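Local coordinates for avidin-related protein 4/5 (Gallus gallus, PDB 2OF8) that binds biotin and biotin derivatives in a deep barrel pocket, here the p-nitroanilide of biotin, as a homotetrameric member of the avidin family, at residues A[11-16]-A[114-119]; A[42-47]-A[68-73]. The protein carries 2 engineered substitutions. All coordinates share one frame; numbering follows the deposited sequence.

Contact 1 of 2, residues A[11-16]-A[114-119]. With BNI (5-(2-oxo-hexahydro-thieno[3,4-D]imidazol-6-yl)-pentanoic acid (4-nitro-phenyl)-amide), chain C.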
loop_
_atom_site.group_PDB
_atom_site.type_symbol
_atom_site.label_atom_id
_atom_site.label_comp_id
_atom_site.label_asym_id
_atom_site.label_seq_id
_atom_site.Cartn_x
_atom_site.Cartn_y
_atom_site.Cartn_z
ATOM N N THR A 11 18.405 5.200 -12.744
ATOM C CA THR A 11 17.620 4.076 -13.258
ATOM C C THR A 11 17.012 3.326 -12.108
ATOM O O THR A 11 17.525 3.388 -10.996
ATOM C CB THR A 11 18.441 3.053 -13.992
ATOM O OG1 THR A 11 19.715 2.692 -13.469
ATOM C CG2 THR A 11 17.862 2.298 -15.104
ATOM N N ASN A 12 15.952 2.573 -12.383
ATOM C CA ASN A 12 15.405 1.666 -11.385
ATOM C C ASN A 12 15.449 0.220 -11.834
ATOM O O ASN A 12 15.902 -0.107 -12.935
ATOM C CB ASN A 12 14.021 2.121 -10.866
ATOM C CG ASN A 12 12.890 1.922 -11.859
ATOM O OD1 ASN A 12 12.955 1.091 -12.767
ATOM N ND2 ASN A 12 11.822 2.692 -11.670
ATOM N N ASN A 13 15.001 -0.645 -10.940
ATOM C CA ASN A 13 15.066 -2.084 -11.140
ATOM C C ASN A 13 14.223 -2.587 -12.323
ATOM O O ASN A 13 14.450 -3.696 -12.797
ATOM C CB ASN A 13 14.668 -2.808 -9.847
ATOM C CG ASN A 13 13.301 -2.401 -9.362
ATOM O OD1 ASN A 13 13.095 -1.277 -8.898
ATOM N ND2 ASN A 13 12.348 -3.305 -9.494
ATOM N N LEU A 14 13.255 -1.788 -12.779
ATOM C CA LEU A 14 12.459 -2.116 -13.962
ATOM C C LEU A 14 13.065 -1.585 -15.261
ATOM O O LEU A 14 12.554 -1.864 -16.342
ATOM C CB LEU A 14 11.031 -1.576 -13.825
ATOM C CG LEU A 14 10.237 -2.053 -12.614
ATOM C CD1 LEU A 14 8.891 -1.355 -12.553
ATOM C CD2 LEU A 14 10.074 -3.564 -12.607
ATOM N N GLY A 15 14.138 -0.814 -15.152
ATOM C CA GLY A 15 14.782 -0.202 -16.295
ATOM C C GLY A 15 14.321 1.208 -16.602
ATOM O O GLY A 15 14.801 1.795 -17.563
ATOM N N SER A 16 13.392 1.760 -15.829
ATOM C CA SER A 16 12.964 3.130 -16.050
ATOM C C SER A 16 14.092 4.102 -15.746
ATOM O O SER A 16 14.981 3.806 -14.954
ATOM C CB SER A 16 11.763 3.456 -15.181
ATOM O OG SER A 16 10.714 2.553 -15.460
ATOM N N GLY A 114 3.450 -0.547 -5.318
ATOM C CA GLY A 114 4.663 -1.286 -5.607
ATOM C C GLY A 114 5.882 -0.591 -5.050
ATOM O O GLY A 114 5.784 0.376 -4.303
ATOM N N TYR A 115 7.045 -1.131 -5.396
ATOM C CA TYR A 115 8.328 -0.603 -4.953
ATOM C C TYR A 115 9.204 -0.261 -6.145
ATOM O O TYR A 115 8.989 -0.747 -7.250
ATOM C CB TYR A 115 9.065 -1.603 -4.052
ATOM C CG TYR A 115 9.722 -2.782 -4.761
ATOM C CD1 TYR A 115 11.072 -2.747 -5.109
ATOM C CD2 TYR A 115 9.012 -3.946 -5.034
ATOM C CE1 TYR A 115 11.685 -3.825 -5.724
ATOM C CE2 TYR A 115 9.622 -5.035 -5.653
ATOM C CZ TYR A 115 10.956 -4.971 -5.986
ATOM O OH TYR A 115 11.556 -6.065 -6.579
ATOM N N ASN A 116 10.238 0.535 -5.903
ATOM C CA ASN A 116 11.332 0.656 -6.859
ATOM C C ASN A 116 12.587 1.071 -6.125
ATOM O O ASN A 116 12.543 1.912 -5.234
ATOM C CB ASN A 116 11.062 1.714 -7.945
ATOM C CG ASN A 116 10.216 1.213 -9.102
ATOM O OD1 ASN A 116 9.196 1.820 -9.424
ATOM N ND2 ASN A 116 10.668 0.153 -9.780
ATOM N N ASN A 117 13.708 0.505 -6.549
ATOM C CA ASN A 117 15.020 0.893 -6.075
ATOM C C ASN A 117 15.731 1.589 -7.225
ATOM O O ASN A 117 15.748 1.063 -8.334
ATOM C CB ASN A 117 15.760 -0.367 -5.619
ATOM C CG ASN A 117 14.973 -1.157 -4.573
ATOM O OD1 ASN A 117 14.445 -0.574 -3.643
ATOM N ND2 ASN A 117 14.884 -2.479 -4.737
ATOM N N PHE A 118 16.281 2.776 -6.966
ATOM C CA PHE A 118 16.977 3.558 -7.986
ATOM C C PHE A 118 18.455 3.693 -7.630
ATOM O O PHE A 118 18.813 3.907 -6.468
ATOM C CB PHE A 118 16.426 4.985 -8.123
ATOM C CG PHE A 118 14.991 5.096 -8.587
ATOM C CD1 PHE A 118 14.693 5.528 -9.874
ATOM C CD2 PHE A 118 13.938 4.857 -7.715
ATOM C CE1 PHE A 118 13.380 5.689 -10.285
ATOM C CE2 PHE A 118 12.619 5.016 -8.128
ATOM C CZ PHE A 118 12.343 5.426 -9.411
ATOM N N THR A 119 19.302 3.609 -8.652
ATOM C CA THR A 119 20.718 3.942 -8.523
ATOM C C THR A 119 21.104 4.908 -9.640
ATOM O O THR A 119 20.405 5.037 -10.638
ATOM C CB THR A 119 21.601 2.682 -8.570
ATOM O OG1 THR A 119 21.286 1.912 -9.730
ATOM C CG2 THR A 119 21.308 1.754 -7.394
HETATM C C1 BNI C . 0.453 3.424 -16.673
HETATM C C10 BNI C . 1.362 4.660 -16.704
HETATM C C9 BNI C . 2.826 4.316 -16.450
HETATM C C8 BNI C . 3.035 3.750 -15.053
HETATM C C7 BNI C . 4.424 3.168 -14.889
HETATM C C2 BNI C . 4.621 2.575 -13.446
HETATM C C6 BNI C . 5.282 2.574 -10.998
HETATM C C4 BNI C . 5.888 1.685 -13.279
HETATM C C5 BNI C . 6.225 1.649 -11.776
HETATM C C3 BNI C . 8.050 2.408 -12.961
HETATM O O2 BNI C . 0.800 2.361 -17.180
HETATM O O3 BNI C . 9.212 2.829 -13.201
HETATM N N1 BNI C . 7.596 2.094 -11.749
HETATM N N2 BNI C . 7.100 2.222 -13.870
HETATM S S1 BNI C . 4.847 3.881 -12.186
HETATM N N17 BNI C . -0.710 3.487 -16.023
HETATM C C18 BNI C . -1.723 2.575 -15.868
HETATM C C20 BNI C . -3.086 2.960 -16.052
HETATM C C21 BNI C . -4.132 1.987 -15.876
HETATM C C22 BNI C . -3.799 0.610 -15.526
HETATM C C23 BNI C . -2.432 0.225 -15.345
HETATM C C24 BNI C . -1.395 1.188 -15.516
HETATM N N25 BNI C . -4.918 -0.395 -15.357
HETATM O O26 BNI C . -6.064 -0.079 -15.497
HETATM O O27 BNI C . -4.692 -1.534 -15.071
#
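Asn12 and Asn116 lay their carboxamides one over the other, planes 9° apart, and each gives its outer end to the ureido group of the bound biotin anilide. Asn12 ND2 donates to the ureido oxygen O3 of the ligand at 3.0 Å, while Asn116 OD1 accepts a hydrogen bond from ligand N1 at 2.8 Å. Ser16 OG, from the end of the turn, adds a second donor to O3 at 2.7 Å; Tyr33 OH also bonds the ligand, probably at this oxygen as in other avidins.

Behind this first shell each amide is fixed by its inner atom. Asn116 ND2 points almost straight at Asn13 OD1 (3.0 Å, N-H...O angle 178°), and the backbone N of Asn117 reaches the same oxygen from the opposite face of the Asn13 amide. Asn12 OD1 likewise accepts from the backbone N of Leu14 and of Ser16, the former closing an Asx turn within the type I turn from Asn12 to Gly15. CG of Asn12 stands between the backbone N and the carbonyl carbon (chi1 73°), which carries the amide to Asn116 and the ligand. Asn12 and Phe118 form a non-hydrogen-bonded pair, and Asn12 CB lies over the Phe118 ring, 3.7 Å from its centroid, a CH-pi contact. Just before the turn, Thr11 pairs with Thr119 through backbone hydrogen bonds, joining first and last strands and closing the barrel.

The amide orientations are thus dictated from behind: one offers a donor and the other an acceptor. The two donors on O3, probably joined by Tyr33 OH, would polarise the ureido carbonyl, consistent with the oxyanion-hole-like binding of this oxygen in avidins.

Contact 2 of 2, residues A[42-47]-A[68-73]. With BNI (5-(2-oxo-hexahydro-thieno[3,4-D]imidazol-6-yl)-pentanoic acid (4-nitro-phenyl)-amide), chain C.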
loop_
_atom_site.group_PDB
_atom_site.type_symbol
_atom_site.label_atom_id
_atom_site.label_comp_id
_atom_site.label_asym_id
_atom_site.label_seq_id
_atom_site.Cartn_x
_atom_site.Cartn_y
_atom_site.Cartn_z
ATOM N N GLY A 42 3.375 0.798 -26.027
ATOM C CA GLY A 42 3.505 1.470 -27.308
ATOM C C GLY A 42 3.236 2.965 -27.234
ATOM O O GLY A 42 3.691 3.723 -28.092
ATOM N N ASN A 43 2.494 3.394 -26.215
ATOM C CA ASN A 43 2.127 4.797 -26.042
ATOM C C ASN A 43 3.086 5.611 -25.173
ATOM O O ASN A 43 2.893 6.813 -25.016
ATOM C CB ASN A 43 0.725 4.904 -25.423
ATOM C CG ASN A 43 -0.371 4.428 -26.352
ATOM O OD1 ASN A 43 -0.188 4.349 -27.567
ATOM N ND2 ASN A 43 -1.529 4.118 -25.781
ATOM N N ILE A 44 4.101 4.983 -24.585
ATOM C CA ILE A 44 4.907 5.671 -23.576
ATOM C C ILE A 44 5.624 6.883 -24.163
ATOM O O ILE A 44 6.248 6.800 -25.221
ATOM C CB ILE A 44 5.943 4.726 -22.938
ATOM C CG1 ILE A 44 5.245 3.665 -22.084
ATOM C CG2 ILE A 44 6.928 5.517 -22.076
ATOM C CD1 ILE A 44 6.114 2.475 -21.748
ATOM N N THR A 45 5.515 8.002 -23.457
ATOM C CA THR A 45 6.285 9.204 -23.755
ATOM C C THR A 45 6.891 9.746 -22.464
ATOM O O THR A 45 6.382 9.501 -21.357
ATOM C CB THR A 45 5.419 10.301 -24.392
ATOM O OG1 THR A 45 4.348 10.636 -23.495
ATOM C CG2 THR A 45 4.789 9.810 -25.705
ATOM N N LEU A 46 7.982 10.483 -22.612
ATOM C CA LEU A 46 8.633 11.155 -21.502
ATOM C C LEU A 46 7.620 12.022 -20.764
ATOM O O LEU A 46 6.855 12.753 -21.390
ATOM C CB LEU A 46 9.776 12.018 -22.039
ATOM C CG LEU A 46 10.730 12.601 -20.997
ATOM C CD1 LEU A 46 11.517 11.501 -20.289
ATOM C CD2 LEU A 46 11.658 13.608 -21.644
ATOM N N SER A 47 7.606 11.935 -19.439
ATOM C CA SER A 47 6.580 12.577 -18.633
ATOM C C SER A 47 7.203 13.398 -17.512
ATOM O O SER A 47 8.239 13.041 -16.971
ATOM C CB SER A 47 5.658 11.502 -18.066
ATOM O OG SER A 47 4.945 10.849 -19.113
ATOM N N TRP A 68 1.695 11.302 -16.076
ATOM C CA TRP A 68 1.946 10.579 -17.316
ATOM C C TRP A 68 1.327 11.364 -18.470
ATOM O O TRP A 68 0.165 11.743 -18.418
ATOM C CB TRP A 68 1.390 9.153 -17.245
ATOM C CG TRP A 68 1.962 8.411 -16.086
ATOM C CD1 TRP A 68 1.308 8.055 -14.949
ATOM C CD2 TRP A 68 3.332 8.019 -15.897
ATOM N NE1 TRP A 68 2.166 7.437 -14.075
ATOM C CE2 TRP A 68 3.418 7.406 -14.631
ATOM C CE3 TRP A 68 4.492 8.095 -16.680
ATOM C CZ2 TRP A 68 4.604 6.887 -14.127
ATOM C CZ3 TRP A 68 5.679 7.577 -16.179
ATOM C CH2 TRP A 68 5.725 6.976 -14.918
ATOM N N ASN A 69 2.105 11.601 -19.520
ATOM C CA ASN A 69 1.641 12.422 -20.637
ATOM C C ASN A 69 0.888 11.622 -21.686
ATOM O O ASN A 69 0.434 12.186 -22.680
ATOM C CB ASN A 69 2.818 13.146 -21.293
ATOM C CG ASN A 69 3.164 14.457 -20.613
ATOM O OD1 ASN A 69 2.545 14.869 -19.631
ATOM N ND2 ASN A 69 4.175 15.127 -21.149
ATOM N N PHE A 70 0.762 10.319 -21.462
ATOM C CA PHE A 70 0.164 9.386 -22.417
ATOM C C PHE A 70 -0.975 8.579 -21.800
ATOM O O PHE A 70 -1.492 7.658 -22.428
ATOM C CB PHE A 70 1.247 8.438 -22.958
ATOM C CG PHE A 70 1.942 7.653 -21.885
ATOM C CD1 PHE A 70 3.040 8.174 -21.227
ATOM C CD2 PHE A 70 1.481 6.399 -21.516
ATOM C CE1 PHE A 70 3.673 7.460 -20.221
ATOM C CE2 PHE A 70 2.118 5.685 -20.505
ATOM C CZ PHE A 70 3.208 6.222 -19.863
ATOM N N SER A 71 -1.348 8.919 -20.566
ATOM C CA SER A 71 -2.346 8.185 -19.803
ATOM C C SER A 71 -3.114 9.185 -18.944
ATOM O O SER A 71 -2.614 10.268 -18.665
ATOM C CB SER A 71 -1.626 7.163 -18.905
ATOM O OG SER A 71 -2.486 6.448 -18.035
ATOM N N GLU A 72 -4.303 8.805 -18.497
ATOM C CA GLU A 72 -5.047 9.593 -17.508
ATOM C C GLU A 72 -4.660 9.274 -16.069
ATOM O O GLU A 72 -5.183 9.887 -15.140
ATOM C CB GLU A 72 -6.555 9.401 -17.708
ATOM C CG GLU A 72 -7.079 9.947 -19.021
ATOM C CD GLU A 72 -6.721 11.398 -19.207
ATOM O OE1 GLU A 72 -6.967 12.201 -18.275
ATOM O OE2 GLU A 72 -6.164 11.737 -20.272
ATOM N N SER A 73 -3.749 8.317 -15.895
ATOM C CA SER A 73 -3.280 7.896 -14.585
ATOM C C SER A 73 -2.178 8.826 -14.046
ATOM O O SER A 73 -1.600 9.624 -14.783
ATOM C CB SER A 73 -2.792 6.438 -14.639
ATOM O OG SER A 73 -1.632 6.288 -15.442
HETATM C C1 BNI C . 0.453 3.424 -16.673
HETATM C C10 BNI C . 1.362 4.660 -16.704
HETATM C C9 BNI C . 2.826 4.316 -16.450
HETATM C C8 BNI C . 3.035 3.750 -15.053
HETATM C C7 BNI C . 4.424 3.168 -14.889
HETATM C C2 BNI C . 4.621 2.575 -13.446
HETATM C C6 BNI C . 5.282 2.574 -10.998
HETATM C C4 BNI C . 5.888 1.685 -13.279
HETATM C C5 BNI C . 6.225 1.649 -11.776
HETATM C C3 BNI C . 8.050 2.408 -12.961
HETATM O O2 BNI C . 0.800 2.361 -17.180
HETATM O O3 BNI C . 9.212 2.829 -13.201
HETATM N N1 BNI C . 7.596 2.094 -11.749
HETATM N N2 BNI C . 7.100 2.222 -13.870
HETATM S S1 BNI C . 4.847 3.881 -12.186
HETATM N N17 BNI C . -0.710 3.487 -16.023
HETATM C C18 BNI C . -1.723 2.575 -15.868
HETATM C C20 BNI C . -3.086 2.960 -16.052
HETATM C C21 BNI C . -4.132 1.987 -15.876
HETATM C C22 BNI C . -3.799 0.610 -15.526
HETATM C C23 BNI C . -2.432 0.225 -15.345
HETATM C C24 BNI C . -1.395 1.188 -15.516
HETATM N N25 BNI C . -4.918 -0.395 -15.357
HETATM O O26 BNI C . -6.064 -0.079 -15.497
HETATM O O27 BNI C . -4.692 -1.534 -15.071
HETATM O O HOH W 1 -1.876 4.737 -22.736
HETATM O O HOH W 2 5.689 13.955 -23.486
#
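Phe70 presents one ring face to the backbone of Ile44, whose CA stands 3.8 Å from the ring centroid and 6° off its normal, a CH-pi contact over the ring centre. The two side chains run side by side in the same direction, with Ile44 CG1 4.0 Å from Phe70 CZ. Against the opposite face, nearer the rim, lies CB of Trp68, so the ring lies between Ile44 of the other loop and Trp68 of its own. Its chi1 of 58° turns CG between the backbone N and the carbonyl carbon, carrying the ring across to the 42-47 segment, where Thr45 slides past in the reverse sense and brings OG1 to 3.6 Å from Phe70 CD1.

Trp68 turns its indole toward the ligand instead: C9 of the valeryl chain sits 3.6 Å above the ring plane, over its centre, and the thiophane sulfur S1 meets CZ2. Thr75 OG1 holds NE1, and the Tyr33 ring meets the indole at about a right angle. An alanine here would probably leave the valeryl chain and sulfur without the indole face that covers them, and Thr75 OG1 without its NE1 partner.

Ser47 ties the loops together. Its OG accepts from the backbone N of Asn69 at 3.0 Å and donates to Thr45 O, while two waters bridge Asn43 ND2 to Phe70 O and Leu46 O to Asn69 ND2. Farther along, in one of its two conformers, Ser73 OG accepts from the ligand amide N17 at 3.0 Å and shares a hydrogen bond with Ser71 OG; the second conformer makes both bonds less certain.

The indole face of Trp68 therefore receives the apolar chain of the ligand, with Phe70 CZ beside it, whereas the anilide N-H is met, in one conformer at least, by a serine hydroxyl.

Overall arrangement
Both contacts serve one ligand from separate regions of the pocket, their centres about 18 Å apart and their nearest atoms about 7 Å apart. Contact 1 lies closer to the centre of the chain and joins the first and last barrel strands, with strand pairing and paired amides meeting the polar ureido head. Contact 2 lies farther out, where two loops between strands meet through aromatic and aliphatic packing, one direct hydrogen bond and bridging waters. Each is partly buried, but exposed residues are more numerous in contact 2. Tyr33 links them, bonding to the ligand and meeting the indole of Trp68.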